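Local coordinates for amino acid ABC transporter, periplasmic amino acid-binding protein (Brucella ovis, PDB 4Z9N), which binds glutathione between its two lobes and probably delivers it, as a periplasmic solute-binding protein, to an amino acid ABC transporter, at residues F20-V25 with K62-P67; N125-L130 with L204-S209. One frame throughout, in Å; residues are numbered along the deposited sequence.

Contact 1. Residues F20-V25 with K62-P67; sequences FLQCGV and KVKFTP
Phe20 turns CG between its backbone N and carbonyl carbon (chi1 63°), while Lys64 runs extended beyond CG, and the two side chains cross with the lysine lying over one face of the ring. Lys64 CE sits 3.6 Å from the centroid of the Phe20 ring in a CH-pi contact; NZ adds an off-centre cation-pi contact. Gln22 bends at chi2 (72°), and its NE2 donates to Thr66 OG1 at 2.8 Å, slightly out of the amide plane. NE2 also gives a bond to a water. Beneath these side chains the backbones run parallel, joined by five hydrogen bonds from Leu21 N to Lys62 O through to Val25 N to Thr66 O; the bond from Cys23 N to Lys64 O, 2.9 Å, is almost straight. On the other face Val63 CG2 packs 3.7 Å from Cys23 SG, and Val25 CG1 meets the edge of the Phe65 ring at CD1, 3.7 Å away. That face is covered by helix 44-57, with Val52 on Leu21 and Cys49 on Cys23, and by Trp41, whose ring meets Phe65. Strand 21-25 lies between parallel strands 63-67 and 84-85, forming with 63-67 a beta-alpha-beta crossover through this helix in one lobe of the solute-binding fold.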
ATOM      1  N   PHE D  20      10.047 -25.726   7.747  1.00 28.02           N
ATOM      2  CA  PHE D  20       8.709 -25.227   8.021  1.00 27.08           C
ATOM      3  C   PHE D  20       8.802 -23.744   8.339  1.00 25.89           C
ATOM      4  O   PHE D  20       9.893 -23.219   8.571  1.00 29.38           O
ATOM      5  CB  PHE D  20       8.070 -25.986   9.189  1.00 27.84           C
ATOM      6  CG  PHE D  20       8.802 -25.815  10.484  1.00 28.30           C
ATOM      7  CD1 PHE D  20       8.488 -24.773  11.341  1.00 29.10           C
ATOM      8  CD2 PHE D  20       9.804 -26.696  10.850  1.00 29.65           C
ATOM      9  CE1 PHE D  20       9.165 -24.605  12.531  1.00 28.07           C
ATOM     10  CE2 PHE D  20      10.485 -26.535  12.050  1.00 34.22           C
ATOM     11  CZ  PHE D  20      10.163 -25.493  12.889  1.00 34.12           C
ATOM     12  N   LEU D  21       7.648 -23.091   8.384  1.00 24.91           N
ATOM     13  CA  LEU D  21       7.550 -21.677   8.710  1.00 27.49           C
ATOM     14  C   LEU D  21       7.029 -21.502  10.144  1.00 23.83           C
ATOM     15  O   LEU D  21       6.043 -22.130  10.523  1.00 25.29           O
ATOM     16  CB  LEU D  21       6.628 -20.996   7.694  1.00 22.77           C
ATOM     17  CG  LEU D  21       6.238 -19.526   7.863  1.00 29.39           C
ATOM     18  CD1 LEU D  21       7.427 -18.609   7.627  1.00 29.15           C
ATOM     19  CD2 LEU D  21       5.105 -19.168   6.907  1.00 26.79           C
ATOM     20  N   GLN D  22       7.697 -20.684  10.952  1.00 23.73           N
ATOM     21  CA  GLN D  22       7.224 -20.420  12.315  1.00 23.82           C
ATOM     22  C   GLN D  22       6.458 -19.095  12.331  1.00 23.93           C
ATOM     23  O   GLN D  22       7.050 -18.055  12.079  1.00 22.11           O
ATOM     24  CB  GLN D  22       8.399 -20.365  13.297  1.00 26.50           C
ATOM     25  CG  GLN D  22       8.032 -20.375  14.788  1.00 26.52           C
ATOM     26  CD  GLN D  22       7.517 -21.723  15.268  1.00 26.27           C
ATOM     27  OE1 GLN D  22       8.119 -22.767  14.993  1.00 27.21           O
ATOM     28  NE2 GLN D  22       6.431 -21.705  16.029  1.00 26.27           N
ATOM     29  N   CYS D  23       5.160 -19.128  12.639  1.00 23.21           N
ATOM     30  CA  CYS D  23       4.321 -17.914  12.568  1.00 21.15           C
ATOM     31  C   CYS D  23       3.748 -17.437  13.897  1.00 21.21           C
ATOM     32  O   CYS D  23       3.220 -18.235  14.684  1.00 22.66           O
ATOM     33  CB  CYS D  23       3.152 -18.155  11.619  1.00 29.01           C
ATOM     34  SG  CYS D  23       3.644 -18.518   9.937  1.00 31.62           S
ATOM     35  N   GLY D  24       3.823 -16.134  14.143  1.00 20.54           N
ATOM     36  CA  GLY D  24       3.132 -15.567  15.284  1.00 20.53           C
ATOM     37  C   GLY D  24       1.675 -15.267  14.956  1.00 19.79           C
ATOM     38  O   GLY D  24       1.390 -14.507  14.021  1.00 18.87           O
ATOM     39  N   VAL D  25       0.751 -15.850  15.721  1.00 20.34           N
ATOM     40  CA  VAL D  25      -0.681 -15.665  15.478  1.00 19.90           C
ATOM     41  C   VAL D  25      -1.417 -15.342  16.774  1.00 20.30           C
ATOM     42  O   VAL D  25      -0.808 -15.260  17.841  1.00 20.92           O
ATOM     43  CB  VAL D  25      -1.309 -16.900  14.790  1.00 20.39           C
ATOM     44  CG1 VAL D  25      -0.659 -17.154  13.430  1.00 20.63           C
ATOM     45  CG2 VAL D  25      -1.176 -18.141  15.660  1.00 21.78           C
ATOM     46  N   LYS D  62       3.178 -27.020   6.243  1.00 26.59           N
ATOM     47  CA  LYS D  62       4.575 -26.898   6.662  1.00 27.68           C
ATOM     48  C   LYS D  62       4.765 -25.622   7.474  1.00 28.92           C
ATOM     49  O   LYS D  62       5.556 -24.740   7.122  1.00 24.38           O
ATOM     50  CB  LYS D  62       5.505 -26.908   5.441  1.00 29.53           C
ATOM     51  CG  LYS D  62       5.580 -28.248   4.695  1.00 37.22           C
ATOM     52  CD  LYS D  62       6.291 -29.292   5.521  1.00 39.22           C
ATOM     53  CE  LYS D  62       6.451 -30.616   4.762  1.00 48.26           C
ATOM     54  NZ  LYS D  62       7.269 -30.478   3.521  1.00 53.01           N
ATOM     55  N   VAL D  63       4.021 -25.528   8.566  1.00 29.78           N
ATOM     56  CA  VAL D  63       3.989 -24.322   9.375  1.00 23.64           C
ATOM     57  C   VAL D  63       3.755 -24.722  10.816  1.00 28.32           C
ATOM     58  O   VAL D  63       3.055 -25.710  11.077  1.00 24.72           O
ATOM     59  CB  VAL D  63       2.903 -23.354   8.877  1.00 29.05           C
ATOM     60  CG1 VAL D  63       1.555 -24.060   8.833  1.00 34.07           C
ATOM     61  CG2 VAL D  63       2.833 -22.107   9.758  1.00 29.19           C
ATOM     62  N   LYS D  64       4.370 -23.987  11.745  1.00 27.33           N
ATOM     63  CA  LYS D  64       4.085 -24.136  13.169  1.00 29.68           C
ATOM     64  C   LYS D  64       3.608 -22.797  13.716  1.00 23.08           C
ATOM     65  O   LYS D  64       4.110 -21.733  13.319  1.00 25.11           O
ATOM     66  CB  LYS D  64       5.309 -24.635  13.955  1.00 27.01           C
ATOM     67  CG  LYS D  64       5.829 -25.996  13.517  1.00 26.33           C
ATOM     68  CD  LYS D  64       6.919 -26.484  14.476  1.00 27.45           C
ATOM     69  CE  LYS D  64       7.608 -27.732  13.961  1.00 33.38           C
ATOM     70  NZ  LYS D  64       8.525 -28.298  14.985  1.00 38.79           N
ATOM     71  N   PHE D  65       2.628 -22.847  14.615  1.00 25.17           N
ATOM     72  CA  PHE D  65       1.989 -21.621  15.103  1.00 23.63           C
ATOM     73  C   PHE D  65       2.350 -21.281  16.540  1.00 23.74           C
ATOM     74  O   PHE D  65       2.284 -22.127  17.425  1.00 23.49           O
ATOM     75  CB  PHE D  65       0.471 -21.738  14.968  1.00 21.88           C
ATOM     76  CG  PHE D  65       0.006 -21.879  13.550  1.00 22.26           C
ATOM     77  CD1 PHE D  65      -0.153 -20.763  12.745  1.00 23.06           C
ATOM     78  CD2 PHE D  65      -0.242 -23.137  13.008  1.00 25.28           C
ATOM     79  CE1 PHE D  65      -0.569 -20.895  11.423  1.00 24.09           C
ATOM     80  CE2 PHE D  65      -0.658 -23.274  11.699  1.00 26.73           C
ATOM     81  CZ  PHE D  65      -0.823 -22.151  10.903  1.00 26.73           C
ATOM     82  N   THR D  66       2.721 -20.020  16.754  1.00 21.81           N
ATOM     83  CA  THR D  66       3.039 -19.492  18.076  1.00 24.93           C
ATOM     84  C   THR D  66       1.956 -18.497  18.500  1.00 23.67           C
ATOM     85  O   THR D  66       1.950 -17.364  18.032  1.00 23.24           O
ATOM     86  CB  THR D  66       4.420 -18.797  18.070  1.00 22.94           C
ATOM     87  OG1 THR D  66       5.433 -19.750  17.704  1.00 22.95           O
ATOM     88  CG2 THR D  66       4.761 -18.173  19.448  1.00 22.50           C
ATOM     89  N   PRO D  67       1.023 -18.926  19.370  1.00 23.80           N
ATOM     90  CA  PRO D  67       0.006 -17.980  19.845  1.00 21.20           C
ATOM     91  C   PRO D  67       0.639 -16.890  20.705  1.00 21.11           C
ATOM     92  O   PRO D  67       1.482 -17.197  21.546  1.00 22.02           O
ATOM     93  CB  PRO D  67      -0.943 -18.854  20.665  1.00 25.90           C
ATOM     94  CG  PRO D  67      -0.088 -20.002  21.125  1.00 27.33           C
ATOM     95  CD  PRO D  67       0.900 -20.251  20.003  1.00 25.67           C
TER
HETATM   96  O   HOH W   1       5.194 -23.932  17.828  1.00 29.43           O

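Contact 2. Residues N125-L130 with L204-S209; sequences NSALQL and LPEIIS
Glu206 reaches both Ser126 and Ala127, one carboxylate oxygen to each. Its CG stands anti to the carbonyl carbon (chi1 -75°), and a bend at chi2 (79°) puts CD beside Ala127 N. Ala127 N donates to Glu206 OE1 at 2.8 Å along a nearly straight N-H, coming from well above the carboxylate plane. Ser126 OG donates to Glu206 OE2 at 2.5 Å, also from above that plane, so two bonds hold the rotation of the carboxylate. Ser126 OG lies anti to its own backbone N (chi1 168°), and besides giving its proton to the glutamate it accepts from Leu128 N at 3.0 Å. This is an ST turn that takes in the short 3-10 segment 127-128; the charge of Glu206 would probably polarise the hydroxyl and the amide of Ala127. The turn lies between strands 101-117 and 134-138, Glu206 in the loop between 201-203 and 211-218. The aliphatic part of Glu206 lies against the methyl of Ala127, with CB to CB 3.9 Å. Beside the carboxylate, Leu204 puts CD1 near the backbone of Ser126 and Ala127 and meets Leu130 tip to tip, CD1 to CD1 at 4.0 Å. Leu204 CD2 rests 3.9 Å from Asn125 C, while Pro205 CD approaches Asn125 O at 3.4 Å. Phe114 of strand 101-117 touches Ala127 and Leu130, and Tyr150 of helix 142-153 packs on Leu128 and Glu206.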
ATOM      1  N   ASN D 125     -27.730   3.895  20.398  1.00 30.97           N
ATOM      2  CA  ASN D 125     -27.503   3.613  18.986  1.00 27.96           C
ATOM      3  C   ASN D 125     -26.294   4.368  18.445  1.00 26.13           C
ATOM      4  O   ASN D 125     -26.079   4.419  17.242  1.00 28.79           O
ATOM      5  CB  ASN D 125     -28.749   3.952  18.150  1.00 40.08           C
ATOM      6  CG  ASN D 125     -29.085   5.438  18.153  1.00 45.84           C
ATOM      7  OD1 ASN D 125     -28.546   6.214  18.938  1.00 47.88           O
ATOM      8  ND2 ASN D 125     -30.005   5.833  17.281  1.00 50.26           N
ATOM      9  N   SER D 126     -25.503   4.953  19.335  1.00 25.18           N
ATOM     10  CA  SER D 126     -24.325   5.686  18.898  1.00 24.53           C
ATOM     11  C   SER D 126     -23.237   5.641  19.963  1.00 23.31           C
ATOM     12  O   SER D 126     -23.532   5.685  21.159  1.00 28.87           O
ATOM     13  CB  SER D 126     -24.683   7.138  18.579  1.00 24.27           C
ATOM     14  OG  SER D 126     -23.512   7.918  18.421  1.00 24.72           O
ATOM     15  N   ALA D 127     -21.983   5.574  19.534  1.00 20.78           N
ATOM     16  CA  ALA D 127     -20.885   5.587  20.491  1.00 19.72           C
ATOM     17  C   ALA D 127     -20.858   6.906  21.249  1.00 21.84           C
ATOM     18  O   ALA D 127     -20.251   6.998  22.308  1.00 19.84           O
ATOM     19  CB  ALA D 127     -19.549   5.353  19.799  1.00 18.77           C
ATOM     20  N   LEU D 128     -21.509   7.933  20.708  1.00 21.88           N
ATOM     21  CA  LEU D 128     -21.522   9.236  21.369  1.00 25.06           C
ATOM     22  C   LEU D 128     -22.469   9.243  22.570  1.00 27.64           C
ATOM     23  O   LEU D 128     -22.563  10.232  23.298  1.00 28.13           O
ATOM     24  CB  LEU D 128     -21.894  10.341  20.378  1.00 29.47           C
ATOM     25  CG  LEU D 128     -20.796  10.691  19.362  1.00 30.59           C
ATOM     26  CD1 LEU D 128     -21.259  11.753  18.357  1.00 28.27           C
ATOM     27  CD2 LEU D 128     -19.516  11.133  20.070  1.00 29.41           C
ATOM     28  N   GLN D 129     -23.169   8.136  22.790  1.00 25.55           N
ATOM     29  CA  GLN D 129     -24.045   8.047  23.951  1.00 28.97           C
ATOM     30  C   GLN D 129     -23.394   7.231  25.066  1.00 29.06           C
ATOM     31  O   GLN D 129     -24.057   6.816  26.025  1.00 25.25           O
ATOM     32  CB  GLN D 129     -25.389   7.449  23.558  1.00 28.85           C
ATOM     33  CG  GLN D 129     -26.030   8.107  22.347  1.00 31.39           C
ATOM     34  CD  GLN D 129     -27.226   7.332  21.858  1.00 37.16           C
ATOM     35  OE1 GLN D 129     -27.153   6.121  21.680  1.00 33.28           O
ATOM     36  NE2 GLN D 129     -28.339   8.024  21.635  1.00 46.40           N
ATOM     37  N   LEU D 130     -22.086   7.035  24.957  1.00 26.05           N
ATOM     38  CA  LEU D 130     -21.372   6.161  25.883  1.00 24.16           C
ATOM     39  C   LEU D 130     -20.633   6.892  26.999  1.00 24.47           C
ATOM     40  O   LEU D 130     -19.800   6.290  27.669  1.00 23.06           O
ATOM     41  CB  LEU D 130     -20.377   5.283  25.117  1.00 20.48           C
ATOM     42  CG  LEU D 130     -21.029   4.224  24.220  1.00 20.86           C
ATOM     43  CD1 LEU D 130     -19.948   3.423  23.504  1.00 19.42           C
ATOM     44  CD2 LEU D 130     -21.961   3.313  25.015  1.00 22.12           C
ATOM     45  N   LEU D 204     -21.923  -0.690  17.130  1.00 21.83           N
ATOM     46  CA  LEU D 204     -22.426   0.653  16.879  1.00 24.26           C
ATOM     47  C   LEU D 204     -21.807   1.180  15.590  1.00 25.76           C
ATOM     48  O   LEU D 204     -20.780   0.660  15.142  1.00 20.12           O
ATOM     49  CB  LEU D 204     -22.133   1.582  18.069  1.00 23.79           C
ATOM     50  CG  LEU D 204     -22.772   1.139  19.387  1.00 22.79           C
ATOM     51  CD1 LEU D 204     -22.311   1.974  20.560  1.00 27.66           C
ATOM     52  CD2 LEU D 204     -24.288   1.168  19.275  1.00 24.34           C
ATOM     53  N   PRO D 205     -22.439   2.197  14.977  1.00 25.10           N
ATOM     54  CA  PRO D 205     -21.992   2.634  13.651  1.00 23.16           C
ATOM     55  C   PRO D 205     -20.613   3.295  13.622  1.00 23.07           C
ATOM     56  O   PRO D 205     -19.931   3.206  12.603  1.00 20.79           O
ATOM     57  CB  PRO D 205     -23.068   3.649  13.236  1.00 25.65           C
ATOM     58  CG  PRO D 205     -24.231   3.390  14.135  1.00 29.00           C
ATOM     59  CD  PRO D 205     -23.628   2.943  15.422  1.00 26.81           C
ATOM     60  N   GLU D 206     -20.214   3.957  14.704  1.00 19.75           N
ATOM     61  CA  GLU D 206     -18.999   4.780  14.675  1.00 21.22           C
ATOM     62  C   GLU D 206     -17.705   3.979  14.480  1.00 21.70           C
ATOM     63  O   GLU D 206     -17.486   2.947  15.123  1.00 22.47           O
ATOM     64  CB  GLU D 206     -18.889   5.604  15.965  1.00 25.22           C
ATOM     65  CG  GLU D 206     -19.844   6.805  16.049  1.00 28.81           C
ATOM     66  CD  GLU D 206     -21.270   6.426  16.424  1.00 26.81           C
ATOM     67  OE1 GLU D 206     -21.521   5.248  16.760  1.00 23.34           O
ATOM     68  OE2 GLU D 206     -22.144   7.325  16.391  1.00 28.79           O
ATOM     69  N   ILE D 207     -16.854   4.478  13.586  1.00 16.19           N
ATOM     70  CA  ILE D 207     -15.506   3.949  13.391  1.00 15.20           C
ATOM     71  C   ILE D 207     -14.543   5.054  13.739  1.00 15.97           C
ATOM     72  O   ILE D 207     -14.558   6.094  13.082  1.00 17.84           O
ATOM     73  CB  ILE D 207     -15.295   3.465  11.958  1.00 23.18           C
ATOM     74  CG1 ILE D 207     -16.267   2.324  11.656  1.00 27.46           C
ATOM     75  CG2 ILE D 207     -13.818   3.090  11.724  1.00 22.49           C
ATOM     76  CD1 ILE D 207     -16.362   1.971  10.203  1.00 33.73           C
ATOM     77  N   ILE D 208     -13.704   4.851  14.759  1.00 14.18           N
ATOM     78  CA  ILE D 208     -12.960   5.973  15.313  1.00 16.19           C
ATOM     79  C   ILE D 208     -11.474   5.967  14.975  1.00 19.21           C
ATOM     80  O   ILE D 208     -10.741   6.813  15.469  1.00 17.04           O
ATOM     81  CB  ILE D 208     -13.132   6.057  16.852  1.00 15.67           C
ATOM     82  CG1 ILE D 208     -12.411   4.905  17.555  1.00 16.45           C
ATOM     83  CG2 ILE D 208     -14.613   6.075  17.223  1.00 16.11           C
ATOM     84  CD1 ILE D 208     -12.203   5.126  19.068  1.00 17.75           C
ATOM     85  N   SER D 209     -11.025   5.039  14.135  1.00 12.61           N
ATOM     86  CA  SER D 209      -9.599   4.977  13.800  1.00 13.46           C
ATOM     87  C   SER D 209      -9.390   4.257  12.490  1.00 15.95           C
ATOM     88  O   SER D 209     -10.289   3.573  12.007  1.00 14.04           O
ATOM     89  CB  SER D 209      -8.820   4.250  14.889  1.00 17.09           C
ATOM     90  OG  SER D 209      -9.133   2.867  14.846  1.00 13.57           O
TER

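In the fold
From the N terminus, helix 11-18 leads into strand 21-25, and contact 1 closes the first loop when strand 63-67 returns beside it after helix 44-57, a right-handed beta-alpha-beta crossover. The chain then passes through strand 84-85 and the long strand 101-117 before contact 2 opens in the loop ahead of strand 134-138. It closes 74 residues later, in the loop between strands 201-203 and 211-218. The two contacts follow in series, neither nested nor crossed, with centres about 36 Å apart on opposite sides of the chain's centre. Contact 1 pairs strands inside one lobe's sheet; contact 2 joins loops of the other lobe, with glutathione bound between the lobes.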